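Local structure of cytochrome oxidase subunit II (Rhodothermus marinus, 1W2L) at residues M3-L8 with L91-K96; H22-S27 with P32-L37; L57-S60 with G65-V68. The protein forms the heme c domain of subunit II of a caa3 oxygen reductase, and probably passes electrons toward the copper A center. All blocks are in the same frame, centred on the assembly; numbering follows the deposited sequence.

Contact 1: M3-L8 with L91-K96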
loop_
_atom_site.group_PDB
_atom_site.type_symbol
_atom_site.label_atom_id
_atom_site.label_comp_id
_atom_site.label_asym_id
_atom_site.label_seq_id
_atom_site.Cartn_x
_atom_site.Cartn_y
_atom_site.Cartn_z
ATOM N N MET A 3 16.831 12.156 -5.935
ATOM C CA MET A 3 16.928 10.721 -5.671
ATOM C C MET A 3 15.837 9.983 -6.470
ATOM O O MET A 3 14.714 10.475 -6.465
ATOM C CB MET A 3 16.844 10.453 -4.176
ATOM C CG MET A 3 16.328 9.100 -3.746
ATOM S SD MET A 3 16.324 8.956 -1.931
ATOM C CE MET A 3 16.767 7.248 -1.701
ATOM N N PRO A 4 16.184 8.877 -7.127
ATOM C CA PRO A 4 15.216 8.064 -7.872
ATOM C C PRO A 4 14.050 7.569 -7.047
ATOM O O PRO A 4 14.172 7.242 -5.875
ATOM C CB PRO A 4 16.032 6.803 -8.245
ATOM C CG PRO A 4 17.434 7.325 -8.378
ATOM C CD PRO A 4 17.573 8.331 -7.266
ATOM N N LEU A 5 12.876 7.494 -7.643
ATOM C CA LEU A 5 11.666 7.234 -6.872
ATOM C C LEU A 5 11.710 5.901 -6.186
ATOM O O LEU A 5 11.261 5.833 -5.066
ATOM C CB LEU A 5 10.477 7.275 -7.855
ATOM C CG LEU A 5 9.990 8.674 -8.241
ATOM C CD1 LEU A 5 8.902 8.524 -9.296
ATOM C CD2 LEU A 5 9.497 9.464 -7.043
ATOM N N ALA A 6 12.165 4.805 -6.761
ATOM C CA ALA A 6 12.156 3.505 -6.110
ATOM C C ALA A 6 12.977 3.578 -4.829
ATOM O O ALA A 6 12.640 2.987 -3.806
ATOM C CB ALA A 6 12.713 2.449 -7.076
ATOM N N GLU A 7 14.083 4.317 -4.877
ATOM C CA GLU A 7 15.015 4.394 -3.758
ATOM C C GLU A 7 14.380 5.204 -2.644
ATOM O O GLU A 7 14.436 4.884 -1.442
ATOM C CB GLU A 7 16.367 4.976 -4.198
ATOM C CG GLU A 7 17.586 4.561 -3.401
ATOM C CD GLU A 7 18.780 5.475 -3.610
ATOM O OE1 GLU A 7 18.952 5.901 -4.772
ATOM O OE2 GLU A 7 19.544 5.773 -2.660
ATOM N N LEU A 8 13.753 6.327 -3.038
ATOM C CA LEU A 8 13.067 7.131 -2.008
ATOM C C LEU A 8 11.927 6.291 -1.437
ATOM O O LEU A 8 11.658 6.337 -0.238
ATOM C CB LEU A 8 12.551 8.418 -2.588
ATOM C CG LEU A 8 11.613 9.316 -1.820
ATOM C CD1 LEU A 8 12.235 9.795 -0.521
ATOM C CD2 LEU A 8 11.156 10.467 -2.701
ATOM N N LEU A 91 6.488 5.717 -3.007
ATOM C CA LEU A 91 5.969 4.521 -2.354
ATOM C C LEU A 91 5.401 3.565 -3.379
ATOM O O LEU A 91 5.563 2.364 -3.292
ATOM C CB LEU A 91 4.910 4.873 -1.301
ATOM C CG LEU A 91 5.482 5.427 0.008
ATOM C CD1 LEU A 91 4.424 6.189 0.762
ATOM C CD2 LEU A 91 6.083 4.363 0.894
ATOM N N ILE A 92 4.653 4.090 -4.348
ATOM C CA ILE A 92 4.071 3.214 -5.377
ATOM C C ILE A 92 5.144 2.563 -6.233
ATOM O O ILE A 92 5.011 1.379 -6.555
ATOM C CB ILE A 92 2.984 3.988 -6.133
ATOM C CG1 ILE A 92 1.824 4.210 -5.163
ATOM C CG2 ILE A 92 2.553 3.221 -7.377
ATOM C CD1 ILE A 92 0.675 5.031 -5.697
ATOM N N GLU A 93 6.185 3.318 -6.598
ATOM C CA GLU A 93 7.269 2.708 -7.367
ATOM C C GLU A 93 7.906 1.549 -6.593
ATOM O O GLU A 93 8.188 0.474 -7.131
ATOM C CB GLU A 93 8.276 3.759 -7.780
ATOM C CG GLU A 93 7.769 4.573 -8.953
ATOM C CD GLU A 93 7.089 3.859 -10.104
ATOM O OE1 GLU A 93 5.870 4.069 -10.301
ATOM O OE2 GLU A 93 7.759 3.056 -10.774
ATOM N N PHE A 94 8.112 1.773 -5.298
ATOM C CA PHE A 94 8.667 0.710 -4.457
ATOM C C PHE A 94 7.720 -0.484 -4.399
ATOM O O PHE A 94 8.131 -1.638 -4.568
ATOM C CB PHE A 94 8.913 1.251 -3.057
ATOM C CG PHE A 94 9.338 0.210 -2.047
ATOM C CD1 PHE A 94 10.662 -0.241 -2.041
ATOM C CD2 PHE A 94 8.481 -0.351 -1.142
ATOM C CE1 PHE A 94 11.079 -1.205 -1.126
ATOM C CE2 PHE A 94 8.888 -1.301 -0.223
ATOM C CZ PHE A 94 10.195 -1.746 -0.203
ATOM N N ILE A 95 6.425 -0.237 -4.204
ATOM C CA ILE A 95 5.457 -1.362 -4.173
ATOM C C ILE A 95 5.449 -2.118 -5.486
ATOM O O ILE A 95 5.421 -3.357 -5.434
ATOM C CB ILE A 95 4.028 -0.901 -3.808
ATOM C CG1 ILE A 95 3.994 -0.372 -2.395
ATOM C CG2 ILE A 95 2.999 -1.989 -4.058
ATOM C CD1 ILE A 95 2.687 0.319 -2.079
ATOM N N LYS A 96 5.446 -1.423 -6.610
ATOM C CA LYS A 96 5.297 -2.107 -7.897
ATOM C C LYS A 96 6.390 -3.103 -8.144
ATOM O O LYS A 96 6.170 -4.069 -8.878
ATOM C CB LYS A 96 5.313 -1.115 -9.065
ATOM C CG LYS A 96 4.060 -0.303 -9.220
ATOM C CD LYS A 96 3.982 0.629 -10.398
ATOM C CE LYS A 96 5.091 0.612 -11.402
ATOM N NZ LYS A 96 4.751 1.793 -12.318
#
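A6 and F94 bring the backbones of helix 5-15 and helix 85-96 together, with their CA atoms 4.8 Å apart. The first turn of the N-terminal helix meets the last turns of the C-terminal helix here, the helix pairing characteristic of the cytochrome c fold. P4 is the N-cap residue, and its O receives the backbone N of L8 at 3.0 Å. L5 and E93 meet through CB and CD1 of L5 and CB and CG of E93. L5 CB lies 4.0 Å from E93 CG, and L5 CD1 also comes near that CG. E93 then bends at its second torsion (chi2 -43°), which carries the carboxylate away from L5. Its OE1 takes K96 NZ at 3.2 Å on the syn lone pair, a salt bridge within helix 85-96. A6 makes its contact through the backbone. A6 N faces E93 CB, and A6 O lies 4.2 Å from F94 CD1, oblique to the ring. The F94 ring also meets Y13, farther along helix 5-15. No hydrogen bond joins 3-8 to 91-96. The helix ends are held here by van der Waals contact alone, while the charge of E93 is turned to a lysine of its own helix.

Contact 2: H22-S27 with P32-L37. With HEC (heme c), chain B.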
loop_
_atom_site.group_PDB
_atom_site.type_symbol
_atom_site.label_atom_id
_atom_site.label_comp_id
_atom_site.label_asym_id
_atom_site.label_seq_id
_atom_site.Cartn_x
_atom_site.Cartn_y
_atom_site.Cartn_z
ATOM N N HIS A 22 3.163 -4.093 6.891
ATOM C CA HIS A 22 3.224 -4.685 5.541
ATOM C C HIS A 22 4.615 -5.238 5.282
ATOM O O HIS A 22 5.592 -4.453 5.266
ATOM C CB HIS A 22 2.970 -3.584 4.491
ATOM C CG HIS A 22 1.586 -3.012 4.482
ATOM N ND1 HIS A 22 0.488 -3.695 4.022
ATOM C CD2 HIS A 22 1.155 -1.774 4.845
ATOM C CE1 HIS A 22 -0.578 -2.882 4.114
ATOM N NE2 HIS A 22 -0.177 -1.724 4.613
ATOM N N SER A 23 4.703 -6.526 5.025
ATOM C CA SER A 23 5.930 -7.194 4.673
ATOM C C SER A 23 6.211 -7.030 3.185
ATOM O O SER A 23 5.365 -6.615 2.424
ATOM C CB SER A 23 5.881 -8.652 5.033
ATOM O OG SER A 23 5.060 -9.307 4.067
ATOM N N ILE A 24 7.439 -7.408 2.813
ATOM C CA ILE A 24 7.759 -7.476 1.371
ATOM C C ILE A 24 8.142 -8.886 0.988
ATOM O O ILE A 24 8.590 -9.144 -0.146
ATOM C CB ILE A 24 8.831 -6.462 0.979
ATOM C CG1 ILE A 24 10.147 -6.535 1.759
ATOM C CG2 ILE A 24 8.252 -5.069 1.057
ATOM C CD1 ILE A 24 11.251 -5.714 1.105
ATOM N N ASP A 25 7.937 -9.870 1.873
ATOM C CA ASP A 25 8.351 -11.257 1.608
ATOM C C ASP A 25 7.198 -12.265 1.535
ATOM O O ASP A 25 7.384 -13.477 1.544
ATOM C CB ASP A 25 9.364 -11.779 2.661
ATOM C CG ASP A 25 8.708 -11.900 4.013
ATOM O OD1 ASP A 25 7.531 -11.484 4.223
ATOM O OD2 ASP A 25 9.394 -12.426 4.901
ATOM N N GLY A 26 5.974 -11.749 1.437
ATOM C CA GLY A 26 4.801 -12.553 1.342
ATOM C C GLY A 26 4.108 -12.882 2.620
ATOM O O GLY A 26 2.983 -13.369 2.575
ATOM N N SER A 27 4.723 -12.612 3.747
ATOM C CA SER A 27 4.146 -12.892 5.056
ATOM C C SER A 27 3.042 -11.895 5.397
ATOM O O SER A 27 3.049 -10.736 5.071
ATOM C CB SER A 27 5.198 -12.882 6.161
ATOM O OG SER A 27 5.853 -11.614 6.261
ATOM N N PRO A 32 -1.766 -6.793 4.682
ATOM C CA PRO A 32 -1.316 -7.712 3.612
ATOM C C PRO A 32 0.088 -7.394 3.142
ATOM O O PRO A 32 0.562 -6.275 3.160
ATOM C CB PRO A 32 -2.328 -7.508 2.521
ATOM C CG PRO A 32 -2.889 -6.135 2.776
ATOM C CD PRO A 32 -2.856 -5.930 4.257
ATOM N N SER A 33 0.757 -8.442 2.642
ATOM C CA SER A 33 2.087 -8.204 2.115
ATOM C C SER A 33 2.028 -7.381 0.840
ATOM O O SER A 33 1.090 -7.476 0.040
ATOM C CB SER A 33 2.742 -9.555 1.820
ATOM O OG SER A 33 4.112 -9.405 1.498
ATOM N N PHE A 34 3.083 -6.588 0.607
ATOM C CA PHE A 34 3.244 -5.890 -0.662
ATOM C C PHE A 34 3.793 -6.748 -1.778
ATOM O O PHE A 34 3.706 -6.411 -2.930
ATOM C CB PHE A 34 4.190 -4.709 -0.491
ATOM C CG PHE A 34 3.660 -3.534 0.296
ATOM C CD1 PHE A 34 2.301 -3.330 0.503
ATOM C CD2 PHE A 34 4.533 -2.625 0.821
ATOM C CE1 PHE A 34 1.870 -2.201 1.166
ATOM C CE2 PHE A 34 4.084 -1.486 1.473
ATOM C CZ PHE A 34 2.754 -1.293 1.668
ATOM N N LYS A 35 4.412 -7.852 -1.551
ATOM C CA LYS A 35 4.879 -8.821 -2.515
ATOM C C LYS A 35 3.736 -9.323 -3.376
ATOM O O LYS A 35 2.784 -9.955 -2.952
ATOM C CB LYS A 35 5.642 -9.965 -1.836
ATOM C CG LYS A 35 6.285 -10.903 -2.873
ATOM C CD LYS A 35 6.996 -12.069 -2.224
ATOM C CE LYS A 35 7.438 -13.119 -3.245
ATOM N NZ LYS A 35 7.836 -14.376 -2.582
ATOM N N GLY A 36 3.871 -9.001 -4.689
ATOM C CA GLY A 36 2.868 -9.419 -5.630
ATOM C C GLY A 36 1.606 -8.558 -5.647
ATOM O O GLY A 36 0.618 -8.872 -6.346
ATOM N N LEU A 37 1.556 -7.480 -4.862
ATOM C CA LEU A 37 0.360 -6.693 -4.746
ATOM C C LEU A 37 -0.023 -6.004 -6.051
ATOM O O LEU A 37 -1.140 -6.096 -6.551
ATOM C CB LEU A 37 0.513 -5.653 -3.625
ATOM C CG LEU A 37 -0.538 -4.573 -3.551
ATOM C CD1 LEU A 37 -1.947 -5.162 -3.452
ATOM C CD2 LEU A 37 -0.268 -3.628 -2.385
HETATM FE FE HEC B . -1.408 -0.134 4.807
HETATM C CHA HEC B . -3.886 -1.854 3.206
HETATM C CHB HEC B . -0.217 0.936 1.799
HETATM C CHC HEC B . 0.990 1.643 6.419
HETATM C CHD HEC B . -2.385 -1.515 7.779
HETATM N NA HEC B . -1.968 -0.396 2.881
HETATM C C1A HEC B . -3.049 -1.127 2.427
HETATM C C2A HEC B . -2.968 -1.162 0.989
HETATM C C3A HEC B . -1.981 -0.344 0.598
HETATM C C4A HEC B . -1.316 0.154 1.792
HETATM C CMA HEC B . -1.474 -0.067 -0.817
HETATM C CAA HEC B . -3.847 -2.077 0.127
HETATM C CBA HEC B . -3.175 -3.448 0.173
HETATM C CGA HEC B . -3.872 -4.616 -0.605
HETATM O O1A HEC B . -3.419 -5.699 -0.327
HETATM O O2A HEC B . -4.841 -4.334 -1.359
HETATM N NB HEC B . 0.109 1.055 4.213
HETATM C C1B HEC B . 0.432 1.319 2.961
HETATM C C2B HEC B . 1.627 2.193 2.906
HETATM C C3B HEC B . 1.915 2.444 4.224
HETATM C C4B HEC B . 1.007 1.714 5.046
HETATM C CMB HEC B . 2.325 2.627 1.684
HETATM C CAB HEC B . 3.012 3.316 4.789
HETATM C CBB HEC B . 2.903 4.746 4.208
HETATM N NC HEC B . -0.836 0.081 6.701
HETATM C C1C HEC B . 0.217 0.872 7.155
HETATM C C2C HEC B . 0.309 0.682 8.624
HETATM C C3C HEC B . -0.631 -0.186 8.986
HETATM C C4C HEC B . -1.369 -0.563 7.815
HETATM C CMC HEC B . 1.373 1.387 9.465
HETATM C CAC HEC B . -0.837 -0.858 10.350
HETATM C CBC HEC B . -1.114 0.032 11.538
HETATM N ND HEC B . -2.880 -1.395 5.371
HETATM C C1D HEC B . -3.085 -1.868 6.632
HETATM C C2D HEC B . -4.163 -2.831 6.639
HETATM C C3D HEC B . -4.570 -2.883 5.371
HETATM C C4D HEC B . -3.803 -2.008 4.565
HETATM C CMD HEC B . -4.626 -3.562 7.827
HETATM C CAD HEC B . -5.731 -3.792 4.807
HETATM C CBD HEC B . -7.104 -3.165 5.041
HETATM C CGD HEC B . -7.370 -2.075 4.060
HETATM O O1D HEC B . -7.435 -0.870 4.439
HETATM O O2D HEC B . -7.482 -2.384 2.835
HETATM O O HOH W 1 5.934 -15.380 -0.905
#
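H22 and F34 stack beside the heme in an offset pair, with ring centroids 4.4 Å apart and planes at 16°. F34 CE1 sits over one face of the imidazole, toward its rim. H22 CB lies over the centre of the phenyl face, a CH-pi contact. This is the tight side of the contact. H22 NE2 binds the heme iron at 2.0 Å, and M76 supplies the other axial ligand. At the far side of the imidazole, ND1 gives a nearly straight bond (176°) to P32 O at 2.7 Å. The bond lies in both the ring plane and the carbonyl plane. Bond and stack together would fix the ring's rotation, and the carbonyl probably makes the imidazole a stronger donor to iron, as in other c-type cytochromes. F34 N closes the next link, to S23 O at 2.9 Å.

Next comes a hydrogen-bonded patch of serines. S33 OG, anti to its own N (chi1 -171°), lies 2.7 Å from S23 OG and accepts from G26 N at 3.0 Å. S23 OG donates to S27 O. D25 OD1 takes S27 N, which makes an Asx turn, and S27 OG as well. The outer end, with D25, G26 and K35 exposed to solvent, is looser. The extended K35 chain runs past I24 O and G26, and a water accepts from K35 NZ at 2.7 Å. Both segments lie in the loop region between helix 5-15 and strand 41-43. F34 and L37 pack on I95 of helix 85-96, and Y13 of helix 5-15 touches I24 and F34.

Contact 3: L57-S60 with G65-V68; sequences LRES and GAKV. With HEC (heme c), chain B.
E59 and K67 cross at about a right angle on the surface of this cytochrome c domain, where helix 54-62 faces the loop that follows it. E59 CG is anti to the backbone N (chi1 175°), and the chain stays extended beyond it. This carries the carboxylate across the aliphatic part of K67. OE1 lies 3.8 Å from K67 CD and also near CE, while OE2 approaches CE. The lysine is extended too and runs on past the acid. Its NZ ends 4.8 Å from E59 OE1, too far for a salt bridge, though the opposite charges probably still attract. A66 CB adds a looser touch at E59 OE2. Beneath this pair, the two segments cover parts of the heme. L57 CD2 packs on the CMA methyl, and S60 CB lies 3.7 Å from ring carbon C3A. V68 CG1 meets the CBD and CGD atoms of a propionate. Y56, V69 and R42 also hydrogen-bond to the heme. S60 OG bonds to Y56 O, one turn earlier in the helix. One water lies 3.2 Å from S60 OG, 2.8 Å from K67 O and 2.8 Å from propionate oxygen O2D, and it cannot donate to all three at once.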
loop_
_atom_site.group_PDB
_atom_site.type_symbol
_atom_site.label_atom_id
_atom_site.label_comp_id
_atom_site.label_asym_id
_atom_site.label_seq_id
_atom_site.Cartn_x
_atom_site.Cartn_y
_atom_site.Cartn_z
ATOM N N LEU A 57 -3.614 1.876 -5.525
ATOM C CA LEU A 57 -2.561 2.071 -4.539
ATOM C C LEU A 57 -2.622 3.489 -3.982
ATOM O O LEU A 57 -2.497 3.708 -2.785
ATOM C CB LEU A 57 -1.201 1.739 -5.134
ATOM C CG LEU A 57 -1.006 0.296 -5.590
ATOM C CD1 LEU A 57 0.384 0.114 -6.206
ATOM C CD2 LEU A 57 -1.214 -0.663 -4.441
ATOM N N ARG A 58 -2.812 4.470 -4.855
ATOM C CA ARG A 58 -2.890 5.873 -4.463
ATOM C C ARG A 58 -4.062 6.066 -3.513
ATOM O O ARG A 58 -3.913 6.733 -2.463
ATOM C CB ARG A 58 -2.932 6.811 -5.705
ATOM C CG ARG A 58 -3.045 8.288 -5.484
ATOM C CD ARG A 58 -3.248 8.970 -6.876
ATOM N NE ARG A 58 -3.447 10.377 -6.495
ATOM C CZ ARG A 58 -2.548 11.263 -6.204
ATOM N NH1 ARG A 58 -1.264 10.869 -6.270
ATOM N NH2 ARG A 58 -2.903 12.521 -5.869
ATOM N N GLU A 59 -5.208 5.546 -3.859
ATOM C CA GLU A 59 -6.440 5.672 -3.078
ATOM C C GLU A 59 -6.247 5.004 -1.704
ATOM O O GLU A 59 -6.686 5.472 -0.665
ATOM C CB GLU A 59 -7.662 5.066 -3.721
ATOM C CG GLU A 59 -8.974 5.014 -2.974
ATOM C CD GLU A 59 -10.071 4.030 -3.284
ATOM O OE1 GLU A 59 -9.885 2.795 -3.520
ATOM O OE2 GLU A 59 -11.256 4.474 -3.293
ATOM N N SER A 60 -5.586 3.856 -1.685
ATOM C CA SER A 60 -5.350 3.119 -0.469
ATOM C C SER A 60 -4.481 3.919 0.517
ATOM O O SER A 60 -4.725 3.837 1.741
ATOM C CB SER A 60 -4.672 1.781 -0.774
ATOM O OG SER A 60 -5.518 0.906 -1.463
ATOM N N GLY A 65 -8.942 3.693 4.657
ATOM C CA GLY A 65 -10.201 3.310 5.245
ATOM C C GLY A 65 -11.313 3.415 4.215
ATOM O O GLY A 65 -12.374 2.892 4.528
ATOM N N ALA A 66 -11.134 4.035 3.046
ATOM C CA ALA A 66 -12.252 4.092 2.083
ATOM C C ALA A 66 -12.647 2.767 1.446
ATOM O O ALA A 66 -13.853 2.516 1.321
ATOM C CB ALA A 66 -11.924 5.117 0.984
ATOM N N LYS A 67 -11.762 1.872 1.004
ATOM C CA LYS A 67 -12.121 0.525 0.553
ATOM C C LYS A 67 -11.204 -0.422 1.361
ATOM O O LYS A 67 -9.975 -0.152 1.363
ATOM C CB LYS A 67 -11.930 0.187 -0.905
ATOM C CG LYS A 67 -12.966 0.704 -1.880
ATOM C CD LYS A 67 -12.697 0.250 -3.306
ATOM C CE LYS A 67 -13.317 1.161 -4.366
ATOM N NZ LYS A 67 -13.495 0.535 -5.702
ATOM N N VAL A 68 -11.712 -1.403 2.012
ATOM C CA VAL A 68 -10.929 -2.248 2.916
ATOM C C VAL A 68 -10.869 -3.684 2.429
ATOM O O VAL A 68 -11.917 -4.304 2.223
ATOM C CB VAL A 68 -11.540 -2.207 4.330
ATOM C CG1 VAL A 68 -10.753 -3.036 5.339
ATOM C CG2 VAL A 68 -11.674 -0.769 4.807
HETATM FE FE HEC B . -1.408 -0.134 4.807
HETATM C CHA HEC B . -3.886 -1.854 3.206
HETATM C CHB HEC B . -0.217 0.936 1.799
HETATM C CHC HEC B . 0.990 1.643 6.419
HETATM C CHD HEC B . -2.385 -1.515 7.779
HETATM N NA HEC B . -1.968 -0.396 2.881
HETATM C C1A HEC B . -3.049 -1.127 2.427
HETATM C C2A HEC B . -2.968 -1.162 0.989
HETATM C C3A HEC B . -1.981 -0.344 0.598
HETATM C C4A HEC B . -1.316 0.154 1.792
HETATM C CMA HEC B . -1.474 -0.067 -0.817
HETATM C CAA HEC B . -3.847 -2.077 0.127
HETATM C CBA HEC B . -3.175 -3.448 0.173
HETATM C CGA HEC B . -3.872 -4.616 -0.605
HETATM O O1A HEC B . -3.419 -5.699 -0.327
HETATM O O2A HEC B . -4.841 -4.334 -1.359
HETATM N NB HEC B . 0.109 1.055 4.213
HETATM C C1B HEC B . 0.432 1.319 2.961
HETATM C C2B HEC B . 1.627 2.193 2.906
HETATM C C3B HEC B . 1.915 2.444 4.224
HETATM C C4B HEC B . 1.007 1.714 5.046
HETATM C CMB HEC B . 2.325 2.627 1.684
HETATM C CAB HEC B . 3.012 3.316 4.789
HETATM C CBB HEC B . 2.903 4.746 4.208
HETATM N NC HEC B . -0.836 0.081 6.701
HETATM C C1C HEC B . 0.217 0.872 7.155
HETATM C C2C HEC B . 0.309 0.682 8.624
HETATM C C3C HEC B . -0.631 -0.186 8.986
HETATM C C4C HEC B . -1.369 -0.563 7.815
HETATM C CMC HEC B . 1.373 1.387 9.465
HETATM C CAC HEC B . -0.837 -0.858 10.350
HETATM C CBC HEC B . -1.114 0.032 11.538
HETATM N ND HEC B . -2.880 -1.395 5.371
HETATM C C1D HEC B . -3.085 -1.868 6.632
HETATM C C2D HEC B . -4.163 -2.831 6.639
HETATM C C3D HEC B . -4.570 -2.883 5.371
HETATM C C4D HEC B . -3.803 -2.008 4.565
HETATM C CMD HEC B . -4.626 -3.562 7.827
HETATM C CAD HEC B . -5.731 -3.792 4.807
HETATM C CBD HEC B . -7.104 -3.165 5.041
HETATM C CGD HEC B . -7.370 -2.075 4.060
HETATM O O1D HEC B . -7.435 -0.870 4.439
HETATM O O2D HEC B . -7.482 -2.384 2.835
HETATM O O HOH W 2 -7.303 -0.700 0.651
#

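In the fold
From the N terminus, helix 5-15 meets its partner only at the end of the chain, in contact 1, where 91-96 closes a loop of nearly the whole domain. Contacts 2 and 3 both fall within that span. Contact 2 closes a short loop ahead of strand 41-43. Contact 3 follows it in series, closing another between helix 54-62 and the next loop. None cross. Contacts 2 and 3 lie on opposite sides of the chain's centre, and both touch the heme. Helix 85-96 connects all three: F94 meets I24, I95 packs on L57, and I92 CD1 comes 3.6 Å from R58 N. L37 also meets L57, joining contacts 2 and 3 directly.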